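Local coordinates for 2-dehydropantoate 2-reductase (Bacillus subtilis, PDB 3EGO), which probably catalyses the NADPH-dependent reduction of ketopantoate to pantoate, the second step on the route from 3-methyl-2-oxobutanoate in pantothenate biosynthesis, at residues 10-16 / 122-128; 20-24 / 161-166; 32-36 / 128-132; 43-49 / 132-136. All blocks are in the same frame, centred on the assembly; numbering follows the deposited sequence.

Contact 1. Residues 10-16 / 122-128; sequences GGSVGLL and VEHGAVR
The guanidinium group of R128 has G11 CA over one face, 3.8 Å from NH1, and the carbonyl oxygen of G10 at its edge. The H124 ring is approached obliquely by L16 CD2. This is the glycine-rich turn and helix start of a Rossmann fold; G11 and G14 fit its GxGxxG pattern, and residues 10-14 together with A126 probably bind NADP(+). Strand 125-128 crosses helix 12-16 at 103°. R128 NH1 donates to G10 O over 2.9 Å, arriving from above the carbonyl plane; Q36 bonds to the same oxygen, which is thus gripped twice. To get there the arginine starts with CG anti to its N and runs on extended, which brings CD to 3.6 Å from L15 CD1; the bend at chi3 (72°) then turns the guanidinium to G10 O. S12 sits between the turn and the strand. Its OG lies beside its own N, on the far side from the carbonyl carbon (chi1 -66°), and there takes the backbone N-H of R128 at 2.9 Å. With an alanine here the acceptor is gone, and the R128 N-H would probably be left without its mate, the strand end less firmly tied to the helix start. Further along, L16 CD2 touches both H124 CB, at 3.7 Å, and A126 CB, while the H124 ring has F166 nearly parallel to it. At the far end V13 and V122 meet tip to tip, with V13 CG1 3.9 Å from V122 CG2.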
loop_
_atom_site.group_PDB
_atom_site.type_symbol
_atom_site.label_atom_id
_atom_site.label_comp_id
_atom_site.label_asym_id
_atom_site.label_seq_id
_atom_site.Cartn_x
_atom_site.Cartn_y
_atom_site.Cartn_z
ATOM N N GLY A 10 -10.149 -25.018 14.083
ATOM C CA GLY A 10 -8.969 -25.779 14.449
ATOM C C GLY A 10 -7.661 -25.037 14.186
ATOM O O GLY A 10 -6.652 -25.669 13.920
ATOM N N GLY A 11 -7.705 -23.708 14.208
ATOM C CA GLY A 11 -6.538 -22.821 14.092
ATOM C C GLY A 11 -5.817 -22.798 15.438
ATOM O O GLY A 11 -6.127 -23.597 16.325
ATOM N N SER A 12 -4.824 -21.913 15.561
ATOM C CA SER A 12 -4.024 -21.729 16.778
ATOM C C SER A 12 -4.854 -21.617 18.039
ATOM O O SER A 12 -4.627 -22.315 19.020
ATOM C CB SER A 12 -3.273 -20.407 16.643
ATOM O OG SER A 12 -2.351 -20.588 15.581
ATOM N N VAL A 13 -5.789 -20.685 18.021
ATOM C CA VAL A 13 -6.621 -20.463 19.246
ATOM C C VAL A 13 -7.499 -21.651 19.553
ATOM O O VAL A 13 -7.636 -22.022 20.697
ATOM C CB VAL A 13 -7.500 -19.188 19.114
ATOM C CG1 VAL A 13 -8.394 -18.993 20.376
ATOM C CG2 VAL A 13 -6.599 -17.969 18.932
ATOM N N GLY A 14 -8.147 -22.230 18.537
ATOM C CA GLY A 14 -8.951 -23.427 18.768
ATOM C C GLY A 14 -8.196 -24.564 19.420
ATOM O O GLY A 14 -8.664 -25.166 20.383
ATOM N N LEU A 15 -7.021 -24.879 18.899
ATOM C CA LEU A 15 -6.250 -25.983 19.461
ATOM C C LEU A 15 -5.813 -25.677 20.881
ATOM O O LEU A 15 -5.743 -26.560 21.718
ATOM C CB LEU A 15 -5.023 -26.262 18.583
ATOM C CG LEU A 15 -5.385 -26.730 17.144
ATOM C CD1 LEU A 15 -4.079 -26.837 16.307
ATOM C CD2 LEU A 15 -6.152 -28.032 17.161
ATOM N N LEU A 16 -5.418 -24.423 21.122
ATOM C CA LEU A 16 -4.982 -23.987 22.464
ATOM C C LEU A 16 -6.136 -24.153 23.460
ATOM O O LEU A 16 -5.963 -24.741 24.544
ATOM C CB LEU A 16 -4.588 -22.494 22.402
ATOM C CG LEU A 16 -4.066 -21.902 23.728
ATOM C CD1 LEU A 16 -2.666 -22.277 23.949
ATOM C CD2 LEU A 16 -4.214 -20.403 23.644
ATOM N N VAL A 122 -8.656 -12.991 23.383
ATOM C CA VAL A 122 -7.635 -13.959 23.728
ATOM C C VAL A 122 -6.317 -13.205 23.776
ATOM O O VAL A 122 -5.858 -12.708 22.744
ATOM C CB VAL A 122 -7.518 -15.019 22.636
ATOM C CG1 VAL A 122 -6.311 -15.938 22.900
ATOM C CG2 VAL A 122 -8.828 -15.813 22.506
ATOM N N GLU A 123 -5.695 -13.155 24.947
ATOM C CA GLU A 123 -4.389 -12.516 25.094
ATOM C C GLU A 123 -3.178 -13.454 25.129
ATOM O O GLU A 123 -2.049 -13.020 25.353
ATOM C CB GLU A 123 -4.376 -11.680 26.377
ATOM C CG GLU A 123 -5.512 -10.654 26.428
ATOM C CD GLU A 123 -5.451 -9.772 27.699
ATOM O OE1 GLU A 123 -5.807 -8.570 27.607
ATOM O OE2 GLU A 123 -5.043 -10.287 28.781
ATOM N N HIS A 124 -3.413 -14.732 24.893
ATOM C CA HIS A 124 -2.329 -15.694 24.781
ATOM C C HIS A 124 -1.652 -15.495 23.471
ATOM O O HIS A 124 -2.271 -14.986 22.547
ATOM C CB HIS A 124 -2.917 -17.092 24.765
ATOM C CG HIS A 124 -3.533 -17.505 26.055
ATOM N ND1 HIS A 124 -2.785 -17.800 27.171
ATOM C CD2 HIS A 124 -4.826 -17.691 26.407
ATOM C CE1 HIS A 124 -3.589 -18.150 28.157
ATOM N NE2 HIS A 124 -4.830 -18.105 27.718
ATOM N N GLY A 125 -0.386 -15.919 23.397
ATOM C CA GLY A 125 0.319 -16.120 22.149
ATOM C C GLY A 125 0.182 -17.606 21.835
ATOM O O GLY A 125 0.431 -18.436 22.677
ATOM N N ALA A 126 -0.211 -17.944 20.628
ATOM C CA ALA A 126 -0.328 -19.346 20.266
ATOM C C ALA A 126 -0.098 -19.482 18.778
ATOM O O ALA A 126 -0.620 -18.681 17.984
ATOM C CB ALA A 126 -1.722 -19.863 20.632
ATOM N N VAL A 127 0.651 -20.510 18.400
ATOM C CA VAL A 127 1.064 -20.682 16.999
ATOM C C VAL A 127 0.782 -22.139 16.601
ATOM O O VAL A 127 1.343 -23.052 17.209
ATOM C CB VAL A 127 2.592 -20.379 16.845
ATOM C CG1 VAL A 127 3.080 -20.719 15.447
ATOM C CG2 VAL A 127 2.918 -18.918 17.181
ATOM N N ARG A 128 -0.089 -22.376 15.610
ATOM C CA ARG A 128 -0.377 -23.762 15.178
ATOM C C ARG A 128 0.838 -24.304 14.419
ATOM O O ARG A 128 1.344 -23.655 13.500
ATOM C CB ARG A 128 -1.651 -23.834 14.299
ATOM C CG ARG A 128 -1.966 -25.256 13.751
ATOM C CD ARG A 128 -3.395 -25.295 13.114
ATOM N NE ARG A 128 -3.380 -24.574 11.853
ATOM C CZ ARG A 128 -4.391 -24.529 10.991
ATOM N NH1 ARG A 128 -5.528 -25.127 11.282
ATOM N NH2 ARG A 128 -4.266 -23.848 9.854
#

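Contact 2. Residues 20-24 / 161-166; sequences YLSLY and HNHSDF
Y20 and F166 bring their CA atoms to 6.7 Å where the C-terminal part of helix 12-22 meets the loop 161-166. The loop folds into a type I beta turn from H163 to F166. No direct hydrogen bond joins the two backbones; a water does it, donating to Y20 O and accepting from H163 N.

Side chains do the rest. The rings of Y20 and F166 are almost parallel (11°) but slid so far apart that each mainly covers the other's CB: Y20 CB stands 3.5 Å from the centroid of the F166 ring, and F166 CB lies over the Y20 face. F166 CG is anti to the backbone N (chi1 -158°), which carries the ring against Y20 CB, and L21 CG touches F166 CE2 at 4.1 Å. H163 joins in with a T-shaped contact, the Y20 edge pointing at its face, CE2 being 3.7 Å from H163 CG. What fixes that imidazole is its own turn: D165 N donates to H163 ND1 in the ring plane, at 2.9 Å and 164°. L23 CD1 packs on H163 CD2 as well. Further out, the carbonyl oxygen of H161 sits over the centre of the Y24 ring, 3.5 Å from Y24 CD1. The hydroxyl of Y20 turns to other company, H136 ND1 and K49 NZ.

Together Y20, H163 and F166 form an aromatic cluster, pinning a long loop onto the first helix of the Rossmann domain.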
loop_
_atom_site.group_PDB
_atom_site.type_symbol
_atom_site.label_atom_id
_atom_site.label_comp_id
_atom_site.label_asym_id
_atom_site.label_seq_id
_atom_site.Cartn_x
_atom_site.Cartn_y
_atom_site.Cartn_z
ATOM N N TYR A 20 -6.471 -27.002 26.769
ATOM C CA TYR A 20 -6.577 -26.649 28.144
ATOM C C TYR A 20 -7.941 -26.968 28.710
ATOM O O TYR A 20 -8.031 -27.346 29.887
ATOM C CB TYR A 20 -6.185 -25.175 28.345
ATOM C CG TYR A 20 -4.704 -24.922 28.370
ATOM C CD1 TYR A 20 -4.071 -24.257 27.324
ATOM C CD2 TYR A 20 -3.939 -25.309 29.470
ATOM C CE1 TYR A 20 -2.715 -23.986 27.357
ATOM C CE2 TYR A 20 -2.590 -25.046 29.518
ATOM C CZ TYR A 20 -1.979 -24.378 28.443
ATOM O OH TYR A 20 -0.615 -24.095 28.479
ATOM N N LEU A 21 -9.005 -26.831 27.909
ATOM C CA LEU A 21 -10.361 -27.132 28.423
ATOM C C LEU A 21 -10.571 -28.659 28.548
ATOM O O LEU A 21 -11.282 -29.124 29.433
ATOM C CB LEU A 21 -11.456 -26.518 27.540
ATOM C CG LEU A 21 -11.446 -24.963 27.571
ATOM C CD1 LEU A 21 -12.356 -24.337 26.471
ATOM C CD2 LEU A 21 -11.829 -24.488 28.999
ATOM N N SER A 22 -9.877 -29.419 27.713
ATOM C CA SER A 22 -9.887 -30.897 27.810
ATOM C C SER A 22 -9.380 -31.393 29.172
ATOM O O SER A 22 -9.698 -32.515 29.576
ATOM C CB SER A 22 -9.027 -31.499 26.714
ATOM O OG SER A 22 -7.667 -31.542 27.130
ATOM N N LEU A 23 -8.618 -30.576 29.894
ATOM C CA LEU A 23 -8.138 -30.972 31.221
ATOM C C LEU A 23 -9.245 -31.084 32.245
ATOM O O LEU A 23 -9.041 -31.701 33.272
ATOM C CB LEU A 23 -7.064 -30.015 31.770
ATOM C CG LEU A 23 -5.794 -29.837 30.920
ATOM C CD1 LEU A 23 -4.965 -28.713 31.500
ATOM C CD2 LEU A 23 -4.969 -31.094 30.898
ATOM N N TYR A 24 -10.409 -30.490 31.942
ATOM C CA TYR A 24 -11.509 -30.396 32.870
ATOM C C TYR A 24 -12.795 -30.864 32.266
ATOM O O TYR A 24 -13.742 -31.165 32.987
ATOM C CB TYR A 24 -11.670 -28.951 33.388
ATOM C CG TYR A 24 -10.507 -28.538 34.218
ATOM C CD1 TYR A 24 -9.430 -27.870 33.644
ATOM C CD2 TYR A 24 -10.422 -28.903 35.568
ATOM C CE1 TYR A 24 -8.349 -27.517 34.391
ATOM C CE2 TYR A 24 -9.324 -28.551 36.325
ATOM C CZ TYR A 24 -8.291 -27.850 35.727
ATOM O OH TYR A 24 -7.168 -27.512 36.446
ATOM N N HIS A 161 -12.641 -24.069 37.347
ATOM C CA HIS A 161 -11.267 -24.515 37.501
ATOM C C HIS A 161 -10.495 -24.518 36.192
ATOM O O HIS A 161 -10.926 -25.140 35.210
ATOM C CB HIS A 161 -11.251 -25.918 38.108
ATOM C CG HIS A 161 -11.701 -25.939 39.536
ATOM N ND1 HIS A 161 -12.732 -26.735 39.983
ATOM C CD2 HIS A 161 -11.269 -25.234 40.612
ATOM C CE1 HIS A 161 -12.909 -26.533 41.278
ATOM N NE2 HIS A 161 -12.037 -25.627 41.682
ATOM N N ASN A 162 -9.368 -23.815 36.175
ATOM C CA ASN A 162 -8.512 -23.841 34.981
ATOM C C ASN A 162 -7.041 -24.087 35.242
ATOM O O ASN A 162 -6.578 -23.833 36.348
ATOM C CB ASN A 162 -8.729 -22.576 34.172
ATOM C CG ASN A 162 -10.004 -22.644 33.404
ATOM O OD1 ASN A 162 -10.988 -22.070 33.805
ATOM N ND2 ASN A 162 -10.010 -23.432 32.319
ATOM N N HIS A 163 -6.305 -24.584 34.237
ATOM C CA HIS A 163 -4.836 -24.689 34.369
ATOM C C HIS A 163 -4.260 -23.325 34.713
ATOM O O HIS A 163 -4.724 -22.315 34.206
ATOM C CB HIS A 163 -4.203 -25.177 33.062
ATOM C CG HIS A 163 -2.785 -25.636 33.210
ATOM N ND1 HIS A 163 -1.731 -24.763 33.314
ATOM C CD2 HIS A 163 -2.255 -26.878 33.283
ATOM C CE1 HIS A 163 -0.604 -25.443 33.439
ATOM N NE2 HIS A 163 -0.894 -26.734 33.402
ATOM N N SER A 164 -3.199 -23.291 35.515
ATOM C CA SER A 164 -2.609 -22.029 35.909
ATOM C C SER A 164 -2.241 -21.201 34.693
ATOM O O SER A 164 -2.252 -19.972 34.745
ATOM C CB SER A 164 -1.361 -22.282 36.759
ATOM O OG SER A 164 -1.735 -22.968 37.940
ATOM N N ASP A 165 -1.915 -21.867 33.579
ATOM C CA ASP A 165 -1.398 -21.127 32.423
ATOM C C ASP A 165 -2.478 -20.765 31.432
ATOM O O ASP A 165 -2.167 -20.138 30.414
ATOM C CB ASP A 165 -0.294 -21.897 31.685
ATOM C CG ASP A 165 0.987 -22.052 32.503
ATOM O OD1 ASP A 165 1.409 -21.099 33.185
ATOM O OD2 ASP A 165 1.597 -23.116 32.382
ATOM N N PHE A 166 -3.725 -21.128 31.765
ATOM C CA PHE A 166 -4.902 -20.857 30.980
ATOM C C PHE A 166 -5.916 -20.095 31.840
ATOM O O PHE A 166 -7.009 -20.531 31.980
ATOM C CB PHE A 166 -5.553 -22.172 30.459
ATOM C CG PHE A 166 -6.434 -21.985 29.231
ATOM C CD1 PHE A 166 -5.895 -21.551 27.994
ATOM C CD2 PHE A 166 -7.816 -22.236 29.312
ATOM C CE1 PHE A 166 -6.753 -21.374 26.848
ATOM C CE2 PHE A 166 -8.660 -22.079 28.195
ATOM C CZ PHE A 166 -8.126 -21.632 26.962
HETATM O O HOH W 1 -7.794 -25.201 31.819
#

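Contact 3. Residues 32-36 / 128-132; sequences RRQEQ and RKSDT
Q36 lays its side-chain amide against the carboxylate of D131, the two planes stacked 25° apart, with Q36 CD 4.0 Å from D131 OD1. CG anti to the backbone N (chi1 178°) and an extended chain beyond it carry the amide past the carboxylate, so that Q36 NE2 donates to the backbone oxygen of D131 at 2.9 Å. The same nitrogen also bonds to G10 O, tying the loop to the glycine-rich turn.

The carboxylate itself belongs to R33, which comes at it from the opposite direction. The guanidinium is end-on: NH1 and NH2 both donate to D131 OD1, NH2 at 2.8 Å, with the oxygen close to the guanidinium plane; NH1 adds a weak bond to OD2. R33 NH1 further binds E35 OE2 at 2.8 Å, meeting that oxygen from 53° above the carboxylate plane. One arginine thus probably balances two acids, D131 OD2 and E35 OE2 being 4.4 Å apart.

R33 NH2 and R128 NH1, the latter held by G10 O, are only 3.5 Å apart, the two guanidinium planes almost perpendicular. A water eases the meeting: it accepts from both nitrogens and donates a hydrogen bond to Q36 OE1, 2.9 Å away.

R33 is the N-cap residue of helix 34-43, so this salt-bridge network ties a helix start to the loop between strands 116-128 and 133-138. It lies just beyond strand 26-30, where NADP-dependent Rossmann enzymes commonly meet the cofactor's 2'-phosphate; the clustered arginines are consistent with such a place.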
loop_
_atom_site.group_PDB
_atom_site.type_symbol
_atom_site.label_atom_id
_atom_site.label_comp_id
_atom_site.label_asym_id
_atom_site.label_seq_id
_atom_site.Cartn_x
_atom_site.Cartn_y
_atom_site.Cartn_z
ATOM N N ARG A 32 -13.270 -27.563 9.750
ATOM C CA ARG A 32 -13.894 -27.647 8.431
ATOM C C ARG A 32 -13.310 -28.788 7.574
ATOM O O ARG A 32 -14.019 -29.342 6.720
ATOM C CB ARG A 32 -13.815 -26.306 7.689
ATOM C CG ARG A 32 -12.491 -26.056 6.945
ATOM C CD ARG A 32 -12.688 -25.065 5.812
ATOM N NE ARG A 32 -13.439 -25.630 4.684
ATOM C CZ ARG A 32 -14.320 -24.944 3.950
ATOM N NH1 ARG A 32 -14.583 -23.675 4.236
ATOM N NH2 ARG A 32 -14.949 -25.525 2.937
ATOM N N ARG A 33 -12.046 -29.158 7.814
ATOM C CA ARG A 33 -11.407 -30.276 7.057
ATOM C C ARG A 33 -11.412 -31.643 7.768
ATOM O O ARG A 33 -10.865 -31.806 8.867
ATOM C CB ARG A 33 -9.984 -29.914 6.647
ATOM C CG ARG A 33 -9.875 -28.549 6.000
ATOM C CD ARG A 33 -8.433 -28.074 5.951
ATOM N NE ARG A 33 -7.915 -27.561 7.226
ATOM C CZ ARG A 33 -6.909 -28.110 7.913
ATOM N NH1 ARG A 33 -6.297 -29.206 7.480
ATOM N NH2 ARG A 33 -6.508 -27.559 9.039
ATOM N N GLN A 34 -12.043 -32.637 7.134
ATOM C CA GLN A 34 -12.119 -33.989 7.728
ATOM C C GLN A 34 -10.735 -34.549 8.081
ATOM O O GLN A 34 -10.566 -35.343 9.020
ATOM C CB GLN A 34 -12.883 -34.922 6.758
ATOM C CG GLN A 34 -13.518 -36.148 7.402
ATOM C CD GLN A 34 -14.948 -36.375 6.895
ATOM O OE1 GLN A 34 -15.223 -37.345 6.185
ATOM N NE2 GLN A 34 -15.862 -35.457 7.249
ATOM N N GLU A 35 -9.723 -34.143 7.331
ATOM C CA GLU A 35 -8.370 -34.658 7.576
ATOM C C GLU A 35 -7.828 -34.164 8.906
ATOM O O GLU A 35 -7.074 -34.870 9.599
ATOM C CB GLU A 35 -7.435 -34.193 6.475
ATOM C CG GLU A 35 -7.817 -32.833 5.978
ATOM C CD GLU A 35 -6.670 -32.134 5.289
ATOM O OE1 GLU A 35 -5.731 -32.848 4.823
ATOM O OE2 GLU A 35 -6.715 -30.880 5.229
ATOM N N GLN A 36 -8.162 -32.923 9.256
ATOM C CA GLN A 36 -7.754 -32.492 10.588
ATOM C C GLN A 36 -8.574 -33.195 11.644
ATOM O O GLN A 36 -8.041 -33.661 12.614
ATOM C CB GLN A 36 -7.935 -31.003 10.751
ATOM C CG GLN A 36 -7.549 -30.566 12.189
ATOM C CD GLN A 36 -7.580 -29.051 12.322
ATOM O OE1 GLN A 36 -8.340 -28.373 11.643
ATOM N NE2 GLN A 36 -6.737 -28.523 13.188
ATOM N N ARG A 128 -0.089 -22.376 15.610
ATOM C CA ARG A 128 -0.377 -23.762 15.178
ATOM C C ARG A 128 0.838 -24.304 14.419
ATOM O O ARG A 128 1.344 -23.655 13.500
ATOM C CB ARG A 128 -1.651 -23.834 14.299
ATOM C CG ARG A 128 -1.966 -25.256 13.751
ATOM C CD ARG A 128 -3.395 -25.295 13.114
ATOM N NE ARG A 128 -3.380 -24.574 11.853
ATOM C CZ ARG A 128 -4.391 -24.529 10.991
ATOM N NH1 ARG A 128 -5.528 -25.127 11.282
ATOM N NH2 ARG A 128 -4.266 -23.848 9.854
ATOM N N LYS A 129 1.322 -25.472 14.841
ATOM C CA LYS A 129 2.479 -26.093 14.202
ATOM C C LYS A 129 2.074 -27.092 13.122
ATOM O O LYS A 129 2.791 -27.266 12.157
ATOM C CB LYS A 129 3.347 -26.801 15.252
ATOM C CG LYS A 129 3.946 -25.828 16.259
ATOM C CD LYS A 129 4.937 -26.535 17.251
ATOM C CE LYS A 129 6.389 -26.492 16.735
ATOM N NZ LYS A 129 6.757 -25.116 16.256
ATOM N N SER A 130 0.938 -27.751 13.310
ATOM C CA SER A 130 0.416 -28.749 12.382
ATOM C C SER A 130 -1.068 -28.883 12.620
ATOM O O SER A 130 -1.638 -28.167 13.440
ATOM C CB SER A 130 1.078 -30.105 12.632
ATOM O OG SER A 130 0.753 -30.571 13.924
ATOM N N ASP A 131 -1.717 -29.824 11.932
ATOM C CA ASP A 131 -3.145 -30.101 12.190
ATOM C C ASP A 131 -3.472 -30.481 13.646
ATOM O O ASP A 131 -4.589 -30.307 14.093
ATOM C CB ASP A 131 -3.684 -31.213 11.255
ATOM C CG ASP A 131 -4.292 -30.657 9.919
ATOM O OD1 ASP A 131 -4.570 -29.445 9.785
ATOM O OD2 ASP A 131 -4.502 -31.455 8.990
ATOM N N THR A 132 -2.536 -31.075 14.365
ATOM C CA THR A 132 -2.813 -31.483 15.734
ATOM C C THR A 132 -1.967 -30.764 16.810
ATOM O O THR A 132 -2.111 -31.018 18.006
ATOM C CB THR A 132 -2.607 -33.030 15.912
ATOM O OG1 THR A 132 -1.238 -33.334 15.635
ATOM C CG2 THR A 132 -3.489 -33.825 14.953
HETATM O O HOH W 2 -8.047 -25.688 10.689
#

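Contact 4. Residues 43-49 / 132-136; sequences EGIRLYK and TAVDH
R46 and Y48 carry the backbone hydrogen bonds of this parallel strand pair, each donating through N and accepting through O. R46 N reaches T132 O at 2.9 Å and its oxygen takes V134 N at 3.0 Å; Y48 N goes to V134 O at 2.8 Å, and Y48 O receives H136 N. The N-to-C directions of strands 45-49 and 133-136 differ by 23°. CA-H...O contacts from I45, A133, L47 and D135 fill in between, A133 CA lying 3.4 Å from R46 O.

Apolar contacts separate by face. On one, L47 CD1 meets V134 CG1 at 3.8 Å and looks onto helix 12-22; on the other, A133 CB sits at the edge of the Y48 ring, 3.6 Å from CE2.

Polar groups are less evenly served. With its CG anti to the backbone N (chi1 -176°), D135 brings OD1 to 3.1 Å from Y48 O although both are acceptors, and G44 O is buried with no partner, T132 CB set against it at 3.3 Å. With a glycine here, the whole side chain of T132, hydroxyl and methyl, is gone, which would probably open a gap beside A39 and I40 and allow the chain more freedom to turn. K49 and H136 run side by side, and both bond to the hydroxyl of Y20.

Since strand 45-49 also pairs with 52-61 and strand 133-138 with 116-128, the two complete a circuit of strand pairing that curls round helix 12-22, an extension of the parallel Rossmann sheet.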
loop_
_atom_site.group_PDB
_atom_site.type_symbol
_atom_site.label_atom_id
_atom_site.label_comp_id
_atom_site.label_asym_id
_atom_site.label_seq_id
_atom_site.Cartn_x
_atom_site.Cartn_y
_atom_site.Cartn_z
ATOM N N GLU A 43 -4.164 -38.839 16.984
ATOM C CA GLU A 43 -3.095 -38.754 17.969
ATOM C C GLU A 43 -3.286 -37.675 19.026
ATOM O O GLU A 43 -2.348 -37.347 19.743
ATOM C CB GLU A 43 -1.682 -38.663 17.358
ATOM C CG GLU A 43 -1.419 -37.472 16.476
ATOM C CD GLU A 43 -1.555 -37.826 15.022
ATOM O OE1 GLU A 43 -2.154 -38.884 14.731
ATOM O OE2 GLU A 43 -1.063 -37.051 14.174
ATOM N N GLY A 44 -4.504 -37.168 19.135
ATOM C CA GLY A 44 -4.834 -36.144 20.124
ATOM C C GLY A 44 -4.297 -34.787 19.722
ATOM O O GLY A 44 -3.896 -34.573 18.569
ATOM N N ILE A 45 -4.288 -33.872 20.681
ATOM C CA ILE A 45 -3.684 -32.567 20.483
ATOM C C ILE A 45 -2.383 -32.485 21.246
ATOM O O ILE A 45 -2.303 -32.884 22.413
ATOM C CB ILE A 45 -4.653 -31.449 20.963
ATOM C CG1 ILE A 45 -5.797 -31.304 19.958
ATOM C CG2 ILE A 45 -3.927 -30.107 21.088
ATOM C CD1 ILE A 45 -6.919 -30.514 20.526
ATOM N N ARG A 46 -1.358 -31.950 20.616
ATOM C CA ARG A 46 -0.102 -31.752 21.310
ATOM C C ARG A 46 0.036 -30.286 21.605
ATOM O O ARG A 46 -0.224 -29.457 20.753
ATOM C CB ARG A 46 1.070 -32.169 20.431
ATOM C CG ARG A 46 0.992 -33.602 19.942
ATOM C CD ARG A 46 1.058 -34.601 21.103
ATOM N NE ARG A 46 0.762 -35.978 20.695
ATOM C CZ ARG A 46 1.668 -36.836 20.225
ATOM N NH1 ARG A 46 1.300 -38.062 19.882
ATOM N NH2 ARG A 46 2.944 -36.474 20.098
ATOM N N LEU A 47 0.465 -29.964 22.807
ATOM C CA LEU A 47 0.740 -28.570 23.092
ATOM C C LEU A 47 2.172 -28.478 23.522
ATOM O O LEU A 47 2.616 -29.268 24.378
ATOM C CB LEU A 47 -0.178 -28.064 24.204
ATOM C CG LEU A 47 0.151 -26.615 24.584
ATOM C CD1 LEU A 47 -1.115 -25.740 24.495
ATOM C CD2 LEU A 47 0.725 -26.638 25.958
ATOM N N TYR A 48 2.892 -27.528 22.927
ATOM C CA TYR A 48 4.293 -27.255 23.251
ATOM C C TYR A 48 4.349 -26.000 24.116
ATOM O O TYR A 48 3.679 -24.981 23.835
ATOM C CB TYR A 48 5.102 -27.021 21.973
ATOM C CG TYR A 48 5.164 -28.172 20.977
ATOM C CD1 TYR A 48 6.342 -28.881 20.777
ATOM C CD2 TYR A 48 4.048 -28.526 20.214
ATOM C CE1 TYR A 48 6.397 -29.940 19.837
ATOM C CE2 TYR A 48 4.084 -29.556 19.308
ATOM C CZ TYR A 48 5.258 -30.265 19.113
ATOM O OH TYR A 48 5.283 -31.290 18.194
ATOM N N LYS A 49 5.110 -26.054 25.196
ATOM C CA LYS A 49 5.191 -24.905 26.035
ATOM C C LYS A 49 6.565 -24.907 26.611
ATOM O O LYS A 49 6.847 -25.672 27.547
ATOM C CB LYS A 49 4.153 -24.922 27.134
ATOM C CG LYS A 49 4.063 -23.629 27.864
ATOM C CD LYS A 49 2.819 -23.617 28.704
ATOM C CE LYS A 49 2.767 -24.855 29.639
ATOM N NZ LYS A 49 1.337 -25.261 30.002
ATOM N N THR A 132 -2.536 -31.075 14.365
ATOM C CA THR A 132 -2.813 -31.483 15.734
ATOM C C THR A 132 -1.967 -30.764 16.810
ATOM O O THR A 132 -2.111 -31.018 18.006
ATOM C CB THR A 132 -2.607 -33.030 15.912
ATOM O OG1 THR A 132 -1.238 -33.334 15.635
ATOM C CG2 THR A 132 -3.489 -33.825 14.953
ATOM N N ALA A 133 -1.088 -29.858 16.427
ATOM C CA ALA A 133 -0.133 -29.366 17.403
ATOM C C ALA A 133 -0.099 -27.834 17.468
ATOM O O ALA A 133 -0.229 -27.156 16.415
ATOM C CB ALA A 133 1.272 -29.915 17.089
ATOM N N VAL A 134 0.084 -27.305 18.689
ATOM C CA VAL A 134 0.061 -25.868 18.928
ATOM C C VAL A 134 1.143 -25.499 19.938
ATOM O O VAL A 134 1.359 -26.173 20.966
ATOM C CB VAL A 134 -1.372 -25.348 19.368
ATOM C CG1 VAL A 134 -1.756 -25.890 20.756
ATOM C CG2 VAL A 134 -1.432 -23.779 19.409
ATOM N N ASP A 135 1.808 -24.387 19.693
ATOM C CA ASP A 135 2.851 -23.968 20.608
ATOM C C ASP A 135 2.271 -22.826 21.407
ATOM O O ASP A 135 1.816 -21.849 20.813
ATOM C CB ASP A 135 4.010 -23.488 19.761
ATOM C CG ASP A 135 5.241 -23.105 20.571
ATOM O OD1 ASP A 135 5.258 -23.202 21.809
ATOM O OD2 ASP A 135 6.226 -22.703 19.926
ATOM N N HIS A 136 2.254 -22.943 22.735
ATOM C CA HIS A 136 1.748 -21.869 23.592
ATOM C C HIS A 136 2.932 -20.914 23.820
ATOM O O HIS A 136 3.728 -21.089 24.799
ATOM C CB HIS A 136 1.282 -22.442 24.939
ATOM C CG HIS A 136 0.437 -21.506 25.756
ATOM N ND1 HIS A 136 -0.087 -21.860 26.981
ATOM C CD2 HIS A 136 0.014 -20.233 25.518
ATOM C CE1 HIS A 136 -0.794 -20.856 27.467
ATOM N NE2 HIS A 136 -0.755 -19.856 26.598
#

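Contacts 2 and 4 are the more buried, contacts 1 and 3 more exposed, though contact 1 lies closest to the chain's centre. Helix 12-22 serves two of them: its start in contact 1, its far part in contact 2. Contact 4 supplies the sheet beside it, and Y20 OH joins contact 2 to K49 and H136 of contact 4. R128 belongs to contacts 1 and 3 and T132 to 3 and 4, so the chain passes from the end of strand 116-128 through the charged loop into strand 133-138. Chemistry shifts accordingly: mixed polar and apolar touches at the probable NADP(+) site, aromatic packing at the helix end, ion pairs in the loop and backbone ladder in the sheet.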